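Local coordinates for SPCU (Pseudomonas aeruginosa, PDB 4AKX), which serves as the type III secretion chaperone that binds the phospholipase toxin ExoU, probably keeping it ready for export, at residues P25-L31 and H104-R108; V43-G47 and H111-V115; A72-L76 and V85-E89. All coordinates share one frame; numbering follows the deposited sequence.

Interaction 1 of 3, residues P25-L31 and H104-R108; sequences PAEGPEL and HDRLR
Arg108 reaches from helix 97-118 across to the loop joining strands 20-25 and 31-35, in the alpha+beta fold of a type III secretion chaperone, where an antiparallel sheet packs against a long helix. Followed outward, its CB leads to CG, which sits beside the Pro29 ring, 4.2 Å from Pro29 CG. The chain then bends at chi3 (49°), and this turn brings the guanidinium to the loop backbone. Both terminal nitrogens grip a single atom end-on: NH1 and NH2 each donate to Glu27 O at 3.1 Å. That oxygen lies close to the guanidinium plane. Seen from the acceptor, however, NH2 stands well above the carbonyl plane, 57° out of it, whereas NH1 is tilted far less. Pro25 CG lies at the guanidinium edge, 3.6 Å from Arg108 NH1. NH1 also donates to a water that in turn donates to Pro29 O and is hydrogen-bonded to His104 NE2, joining one loop carbonyl to two side chains of the helix. Toward the sheet the contact is apolar, with Leu31 CD1 against Leu107 CD1 and both residues reaching Phe42. In the heterodimer Pro25 pairs antiparallel with a strand of the ExoU chain, and Arg108 packs on Val32 of ExoU. Leu31 CD2 stands over the centre of the His104 ring face, 3.6 Å from its centroid and 7° off the normal.

Interaction 2 of 3, residues V43-G47 and H111-V115; sequences VVELG and HSRLV
His111 and Leu46 form the centre of a strand-on-helix packing in the chaperone's alpha+beta fold: strand 39-48, in the middle of the antiparallel sheet, runs alongside the C-terminal part of helix 97-118. The axes of the two short segments come within 9.6 Å and differ in direction by only 14°, so strand and helix run nearly parallel, and the space between them is bridged by side chains.

The CH-pi contact comes first. Leu46 CD2 sits over one face of the His111 imidazole, 3.7 Å from the ring centroid and 27° off the normal, displaced toward the rim on the side of CD2 and CG. With CG anti to the backbone N, the histidine carries its ring from the helix toward the strand, and chi2 near -76° turns this face to Leu46.

Purely apolar contacts continue along Leu46, whose two methyls divide the work. CD1 approaches Leu114 CD1 at 4.1 Å, the two side chains crossing at about a right angle, while CD2 also touches Val115 CG2 at 3.9 Å. Leu46 leans on Leu86 of the neighbouring strand as well, so it joins helix and sheet. Val44 lies next to the histidine ring, though the modelled approach is too short to be trusted, and Pro29, in the loop between strands 20-25 and 31-35, packs against both residues.

Glu45 turns its side chain away, where OE2 forms a salt bridge with Arg83, yet its backbone oxygen lies in the imidazole plane at the ring edge, with Glu45 O 3.3 Å from His111 NE2.

Interaction 3 of 3, residues A72-L76 and V85-E89; sequences APVKL and VLWAE
Val74 CG1 and Leu86 CD2, 3.5 Å apart, form the apolar centre of this beta hairpin, in which strand 75-78, outermost in the chain's own antiparallel sheet, folds back on strand 83-91. Leu76 CB touches the same Leu86 methyl, and Val74 CG2 reaches Ala88 CB. Val74 and Ala88 pack on helix 97-118, against Leu107 and Leu103 respectively.

Outward from this layer runs the backbone. Lys75 and Trp87 are a hydrogen-bonded pair: Lys75 N donates to Trp87 O at 2.8 Å, nearly straight at 172°, and Trp87 N returns the bond to Lys75 O. Leu76 and Leu86 follow as a non-hydrogen-bonded pair, supported by a CA-H...O contact from Leu86 CA to Lys75 O.

On the opposite face of the sheet lies the polar edge. Trp87 CG stands between its backbone N and carbonyl carbon (chi1 65°), and this rotation lays the indole beside Lys75. The lysine folds over it: CB lies above the five-membered ring, and NZ makes a cation-pi contact 3.9 Å from the centroid of the six-membered ring. The second SpcU subunit meets this face, its Asn65 O accepting from Trp87 NE1, and Arg5 of ExoU makes a further cation-pi contact with the indole. Bends at chi3 and chi4 of the lysine also bring NZ back to its own segment, where it donates to Pro73 O at 3.1 Å.

Helix 97-118 serves interactions 1 and 2 at successive positions, and their centres lie 9 Å apart. Pro29 is one of the residues that join them: its CB is 3.7 Å from His111 CD2. Interaction 3 meets interaction 2 within the sheet, since strands 39-48 and 83-91 are neighbours; Val44 N lies 2.7 Å from Leu86 O, a probable hydrogen bond, and Leu46 CD1 lies 3.7 Å from Leu86 CD1. Interactions 1 and 3 are farther apart, about 13 Å between centres, but meet through Leu107 and Val74. All three contacts have residues that adjoin ExoU; the hairpin of interaction 3 also reaches the second SpcU subunit.

Interaction 1 of 3, residues P25-L31 and H104-R108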
loop_
_atom_site.group_PDB
_atom_site.type_symbol
_atom_site.label_atom_id
_atom_site.label_comp_id
_atom_site.label_asym_id
_atom_site.label_seq_id
_atom_site.Cartn_x
_atom_site.Cartn_y
_atom_site.Cartn_z
ATOM N N PRO A 25 -9.842 -19.983 14.455
ATOM C CA PRO A 25 -11.244 -20.344 14.302
ATOM C C PRO A 25 -11.365 -21.545 13.410
ATOM O O PRO A 25 -10.399 -21.908 12.742
ATOM C CB PRO A 25 -11.843 -19.132 13.582
ATOM C CG PRO A 25 -10.905 -18.029 13.860
ATOM C CD PRO A 25 -9.557 -18.688 13.832
ATOM N N ALA A 26 -12.557 -22.136 13.363
ATOM C CA ALA A 26 -12.767 -23.393 12.651
ATOM C C ALA A 26 -12.660 -23.244 11.139
ATOM O O ALA A 26 -12.220 -24.165 10.450
ATOM C CB ALA A 26 -14.104 -23.997 13.035
ATOM N N GLU A 27 -13.100 -22.096 10.627
ATOM C CA GLU A 27 -12.830 -21.704 9.241
ATOM C C GLU A 27 -12.013 -20.447 9.281
ATOM O O GLU A 27 -12.264 -19.572 10.114
ATOM C CB GLU A 27 -14.135 -21.366 8.518
ATOM C CG GLU A 27 -15.317 -22.223 8.920
ATOM C CD GLU A 27 -15.596 -23.305 7.907
ATOM O OE1 GLU A 27 -15.015 -23.228 6.797
ATOM O OE2 GLU A 27 -16.395 -24.227 8.219
ATOM N N GLY A 28 -11.076 -20.316 8.352
ATOM C CA GLY A 28 -10.518 -18.993 8.010
ATOM C C GLY A 28 -9.252 -18.643 8.777
ATOM O O GLY A 28 -8.727 -19.467 9.528
ATOM N N PRO A 29 -8.770 -17.401 8.619
ATOM C CA PRO A 29 -7.458 -16.987 9.126
ATOM C C PRO A 29 -7.283 -17.085 10.644
ATOM O O PRO A 29 -8.225 -16.828 11.411
ATOM C CB PRO A 29 -7.380 -15.516 8.710
ATOM C CG PRO A 29 -8.794 -15.081 8.671
ATOM C CD PRO A 29 -9.504 -16.252 8.051
ATOM N N GLU A 30 -6.061 -17.426 11.054
ATOM C CA GLU A 30 -5.635 -17.275 12.430
ATOM C C GLU A 30 -5.662 -15.797 12.822
ATOM O O GLU A 30 -5.343 -14.949 12.009
ATOM C CB GLU A 30 -4.244 -17.812 12.556
ATOM C CG GLU A 30 -3.511 -17.426 13.818
ATOM C CD GLU A 30 -2.369 -18.392 14.105
ATOM O OE1 GLU A 30 -1.574 -18.668 13.188
ATOM O OE2 GLU A 30 -2.295 -18.924 15.230
ATOM N N LEU A 31 -6.057 -15.490 14.055
ATOM C CA LEU A 31 -6.050 -14.119 14.546
ATOM C C LEU A 31 -4.982 -13.900 15.635
ATOM O O LEU A 31 -5.030 -14.513 16.684
ATOM C CB LEU A 31 -7.426 -13.758 15.082
ATOM C CG LEU A 31 -7.689 -12.376 15.688
ATOM C CD1 LEU A 31 -7.364 -11.289 14.686
ATOM C CD2 LEU A 31 -9.136 -12.257 16.110
ATOM N N HIS A 104 -13.278 -8.329 13.992
ATOM C CA HIS A 104 -12.898 -9.647 13.562
ATOM C C HIS A 104 -13.428 -9.933 12.181
ATOM O O HIS A 104 -12.660 -10.337 11.291
ATOM C CB HIS A 104 -13.371 -10.679 14.553
ATOM C CG HIS A 104 -12.709 -12.010 14.394
ATOM N ND1 HIS A 104 -12.867 -13.001 15.285
ATOM C CD2 HIS A 104 -11.864 -12.505 13.397
ATOM C CE1 HIS A 104 -12.154 -14.079 14.888
ATOM N NE2 HIS A 104 -11.535 -13.771 13.737
ATOM N N ASP A 105 -14.729 -9.687 11.964
ATOM C CA ASP A 105 -15.359 -9.994 10.667
ATOM C C ASP A 105 -14.796 -9.205 9.498
ATOM O O ASP A 105 -14.768 -9.690 8.356
ATOM C CB ASP A 105 -16.865 -9.789 10.720
ATOM C CG ASP A 105 -17.608 -11.072 11.017
ATOM O OD1 ASP A 105 -16.944 -12.105 11.297
ATOM O OD2 ASP A 105 -18.858 -11.046 10.984
ATOM N N ARG A 106 -14.391 -7.975 9.780
ATOM C CA ARG A 106 -13.882 -7.113 8.748
ATOM C C ARG A 106 -12.512 -7.593 8.366
ATOM O O ARG A 106 -12.169 -7.616 7.180
ATOM C CB ARG A 106 -13.855 -5.671 9.221
ATOM C CG ARG A 106 -15.205 -4.986 9.078
ATOM C CD ARG A 106 -15.451 -4.017 10.209
ATOM N NE ARG A 106 -16.691 -3.266 10.016
ATOM C CZ ARG A 106 -17.050 -2.218 10.759
ATOM N NH1 ARG A 106 -16.262 -1.792 11.745
ATOM N NH2 ARG A 106 -18.189 -1.585 10.509
ATOM N N LEU A 107 -11.755 -8.067 9.360
ATOM C CA LEU A 107 -10.487 -8.711 9.085
ATOM C C LEU A 107 -10.667 -9.964 8.202
ATOM O O LEU A 107 -9.975 -10.116 7.208
ATOM C CB LEU A 107 -9.720 -9.030 10.374
ATOM C CG LEU A 107 -9.316 -7.900 11.329
ATOM C CD1 LEU A 107 -8.783 -8.449 12.641
ATOM C CD2 LEU A 107 -8.285 -6.967 10.724
ATOM N N ARG A 108 -11.620 -10.834 8.526
ATOM C CA ARG A 108 -11.819 -12.050 7.710
ATOM C C ARG A 108 -12.302 -11.702 6.285
ATOM O O ARG A 108 -11.884 -12.314 5.300
ATOM C CB ARG A 108 -12.748 -13.054 8.409
ATOM C CG ARG A 108 -12.403 -13.297 9.886
ATOM C CD ARG A 108 -13.536 -13.927 10.717
ATOM N NE ARG A 108 -14.158 -15.114 10.098
ATOM C CZ ARG A 108 -13.717 -16.360 10.251
ATOM N NH1 ARG A 108 -12.647 -16.608 11.007
ATOM N NH2 ARG A 108 -14.330 -17.361 9.632
HETATM O O HOH W 1 -10.456 -15.356 11.789
#

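Interaction 2 of 3, residues V43-G47 and H111-V115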
loop_
_atom_site.group_PDB
_atom_site.type_symbol
_atom_site.label_atom_id
_atom_site.label_comp_id
_atom_site.label_asym_id
_atom_site.label_seq_id
_atom_site.Cartn_x
_atom_site.Cartn_y
_atom_site.Cartn_z
ATOM N N VAL A 43 -4.713 -8.657 14.347
ATOM C CA VAL A 43 -3.902 -8.671 13.141
ATOM C C VAL A 43 -4.167 -9.963 12.378
ATOM O O VAL A 43 -4.297 -11.032 12.966
ATOM C CB VAL A 43 -2.399 -8.711 13.490
ATOM C CG1 VAL A 43 -1.564 -8.927 12.245
ATOM C CG2 VAL A 43 -1.965 -7.458 14.216
ATOM N N VAL A 44 -4.187 -9.877 11.062
ATOM C CA VAL A 44 -4.323 -11.054 10.233
ATOM C C VAL A 44 -3.237 -11.018 9.147
ATOM O O VAL A 44 -2.883 -9.962 8.623
ATOM C CB VAL A 44 -5.752 -11.161 9.679
ATOM C CG1 VAL A 44 -5.816 -12.061 8.462
ATOM C CG2 VAL A 44 -6.650 -11.701 10.761
ATOM N N GLU A 45 -2.662 -12.170 8.878
ATOM C CA GLU A 45 -1.485 -12.260 8.074
ATOM C C GLU A 45 -1.934 -12.662 6.673
ATOM O O GLU A 45 -2.832 -13.482 6.517
ATOM C CB GLU A 45 -0.552 -13.305 8.690
ATOM C CG GLU A 45 0.722 -13.580 7.902
ATOM C CD GLU A 45 0.710 -14.896 7.107
ATOM O OE1 GLU A 45 -0.095 -15.807 7.407
ATOM O OE2 GLU A 45 1.539 -15.032 6.183
ATOM N N LEU A 46 -1.319 -12.077 5.656
ATOM C CA LEU A 46 -1.640 -12.419 4.293
ATOM C C LEU A 46 -0.458 -12.950 3.477
ATOM O O LEU A 46 -0.563 -13.064 2.266
ATOM C CB LEU A 46 -2.256 -11.215 3.600
ATOM C CG LEU A 46 -3.737 -10.936 3.905
ATOM C CD1 LEU A 46 -4.155 -9.543 3.452
ATOM C CD2 LEU A 46 -4.637 -11.988 3.256
ATOM N N GLY A 47 0.656 -13.293 4.127
ATOM C CA GLY A 47 1.904 -13.613 3.400
ATOM C C GLY A 47 2.831 -12.440 3.034
ATOM O O GLY A 47 2.458 -11.262 3.101
ATOM N N HIS A 111 -9.305 -10.465 4.399
ATOM C CA HIS A 111 -8.429 -11.601 4.123
ATOM C C HIS A 111 -8.944 -12.460 2.998
ATOM O O HIS A 111 -8.181 -12.905 2.160
ATOM C CB HIS A 111 -8.253 -12.429 5.392
ATOM C CG HIS A 111 -7.288 -13.580 5.258
ATOM N ND1 HIS A 111 -7.610 -14.737 4.606
ATOM C CD2 HIS A 111 -6.003 -13.757 5.770
ATOM C CE1 HIS A 111 -6.559 -15.581 4.654
ATOM N NE2 HIS A 111 -5.580 -14.991 5.377
ATOM N N SER A 112 -10.237 -12.715 2.945
ATOM C CA SER A 112 -10.717 -13.539 1.845
ATOM C C SER A 112 -10.670 -12.793 0.502
ATOM O O SER A 112 -10.374 -13.401 -0.525
ATOM C CB SER A 112 -12.102 -14.128 2.133
ATOM O OG SER A 112 -12.809 -13.308 3.055
ATOM N N ARG A 113 -10.953 -11.486 0.522
ATOM C CA ARG A 113 -10.985 -10.687 -0.695
ATOM C C ARG A 113 -9.621 -10.643 -1.347
ATOM O O ARG A 113 -9.493 -10.761 -2.571
ATOM C CB ARG A 113 -11.345 -9.262 -0.368
ATOM C CG ARG A 113 -12.730 -8.828 -0.734
ATOM C CD ARG A 113 -12.819 -7.329 -0.523
ATOM N NE ARG A 113 -14.148 -6.933 -0.072
ATOM C CZ ARG A 113 -14.417 -5.778 0.528
ATOM N NH1 ARG A 113 -13.436 -4.907 0.752
ATOM N NH2 ARG A 113 -15.664 -5.501 0.910
ATOM N N LEU A 114 -8.603 -10.418 -0.523
ATOM C CA LEU A 114 -7.278 -10.104 -1.015
ATOM C C LEU A 114 -6.455 -11.370 -1.256
ATOM O O LEU A 114 -5.715 -11.486 -2.231
ATOM C CB LEU A 114 -6.582 -9.179 -0.034
ATOM C CG LEU A 114 -7.326 -7.861 0.189
ATOM C CD1 LEU A 114 -7.014 -7.251 1.536
ATOM C CD2 LEU A 114 -6.973 -6.872 -0.887
ATOM N N VAL A 115 -6.616 -12.344 -0.391
ATOM C CA VAL A 115 -5.760 -13.496 -0.432
ATOM C C VAL A 115 -5.652 -14.129 -1.827
ATOM O O VAL A 115 -4.608 -14.688 -2.161
ATOM C CB VAL A 115 -6.174 -14.528 0.635
ATOM C CG1 VAL A 115 -7.227 -15.509 0.105
ATOM C CG2 VAL A 115 -4.955 -15.248 1.157
#

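Interaction 3 of 3, residues A72-L76 and V85-E89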
loop_
_atom_site.group_PDB
_atom_site.type_symbol
_atom_site.label_atom_id
_atom_site.label_comp_id
_atom_site.label_asym_id
_atom_site.label_seq_id
_atom_site.Cartn_x
_atom_site.Cartn_y
_atom_site.Cartn_z
ATOM N N ALA A 72 -13.405 -0.303 7.056
ATOM C CA ALA A 72 -12.921 0.555 8.128
ATOM C C ALA A 72 -13.395 0.031 9.499
ATOM O O ALA A 72 -14.497 -0.505 9.606
ATOM C CB ALA A 72 -13.352 1.985 7.898
ATOM N N PRO A 73 -12.563 0.171 10.547
ATOM C CA PRO A 73 -11.254 0.817 10.548
ATOM C C PRO A 73 -10.043 -0.075 10.287
ATOM O O PRO A 73 -8.920 0.376 10.505
ATOM C CB PRO A 73 -11.149 1.366 11.957
ATOM C CG PRO A 73 -11.939 0.410 12.774
ATOM C CD PRO A 73 -13.105 0.038 11.914
ATOM N N VAL A 74 -10.244 -1.302 9.807
ATOM C CA VAL A 74 -9.114 -2.215 9.535
ATOM C C VAL A 74 -8.139 -1.585 8.555
ATOM O O VAL A 74 -8.564 -1.020 7.536
ATOM C CB VAL A 74 -9.596 -3.497 8.855
ATOM C CG1 VAL A 74 -8.462 -4.128 8.058
ATOM C CG2 VAL A 74 -10.211 -4.468 9.870
ATOM N N LYS A 75 -6.838 -1.723 8.827
ATOM C CA LYS A 75 -5.807 -1.194 7.927
ATOM C C LYS A 75 -4.934 -2.251 7.307
ATOM O O LYS A 75 -4.768 -3.338 7.858
ATOM C CB LYS A 75 -4.968 -0.169 8.626
ATOM C CG LYS A 75 -5.769 1.095 8.889
ATOM C CD LYS A 75 -5.178 1.862 10.065
ATOM C CE LYS A 75 -6.225 2.173 11.135
ATOM N NZ LYS A 75 -6.342 1.039 12.097
ATOM N N LEU A 76 -4.396 -1.935 6.139
ATOM C CA LEU A 76 -3.503 -2.818 5.456
ATOM C C LEU A 76 -2.106 -2.227 5.523
ATOM O O LEU A 76 -1.944 -1.018 5.283
ATOM C CB LEU A 76 -3.939 -2.936 4.015
ATOM C CG LEU A 76 -3.367 -4.128 3.279
ATOM C CD1 LEU A 76 -4.243 -4.467 2.097
ATOM C CD2 LEU A 76 -2.007 -3.714 2.805
ATOM N N VAL A 85 -0.236 -7.377 6.043
ATOM C CA VAL A 85 -0.955 -7.554 7.285
ATOM C C VAL A 85 -2.201 -6.683 7.286
ATOM O O VAL A 85 -2.185 -5.558 6.768
ATOM C CB VAL A 85 -0.065 -7.165 8.479
ATOM C CG1 VAL A 85 -0.905 -6.954 9.717
ATOM C CG2 VAL A 85 0.988 -8.217 8.730
ATOM N N LEU A 86 -3.292 -7.217 7.812
ATOM C CA LEU A 86 -4.449 -6.425 8.041
ATOM C C LEU A 86 -4.493 -6.326 9.511
ATOM O O LEU A 86 -4.256 -7.307 10.179
ATOM C CB LEU A 86 -5.670 -7.163 7.579
ATOM C CG LEU A 86 -5.902 -7.168 6.087
ATOM C CD1 LEU A 86 -6.846 -8.298 5.687
ATOM C CD2 LEU A 86 -6.482 -5.841 5.667
ATOM N N TRP A 87 -4.787 -5.155 10.046
ATOM C CA TRP A 87 -4.871 -5.041 11.493
ATOM C C TRP A 87 -5.864 -4.043 11.905
ATOM O O TRP A 87 -6.247 -3.200 11.106
ATOM C CB TRP A 87 -3.525 -4.684 12.102
ATOM C CG TRP A 87 -3.002 -3.326 11.703
ATOM C CD1 TRP A 87 -2.294 -3.004 10.545
ATOM C CD2 TRP A 87 -3.074 -2.091 12.447
ATOM N NE1 TRP A 87 -1.937 -1.676 10.533
ATOM C CE2 TRP A 87 -2.363 -1.075 11.638
ATOM C CE3 TRP A 87 -3.628 -1.715 13.647
ATOM C CZ2 TRP A 87 -2.243 0.237 12.042
ATOM C CZ3 TRP A 87 -3.498 -0.359 14.056
ATOM C CH2 TRP A 87 -2.830 0.585 13.265
ATOM N N ALA A 88 -6.317 -4.157 13.153
ATOM C CA ALA A 88 -7.156 -3.139 13.787
ATOM C C ALA A 88 -6.724 -3.054 15.200
ATOM O O ALA A 88 -5.973 -3.898 15.663
ATOM C CB ALA A 88 -8.632 -3.517 13.724
ATOM N N GLU A 89 -7.269 -2.089 15.911
ATOM C CA GLU A 89 -6.806 -1.756 17.232
ATOM C C GLU A 89 -8.010 -1.674 18.127
ATOM O O GLU A 89 -8.861 -0.804 17.964
ATOM C CB GLU A 89 -6.091 -0.404 17.177
ATOM C CG GLU A 89 -5.935 0.309 18.501
ATOM C CD GLU A 89 -5.134 -0.498 19.504
ATOM O OE1 GLU A 89 -4.991 -1.723 19.279
ATOM O OE2 GLU A 89 -4.651 0.088 20.511
#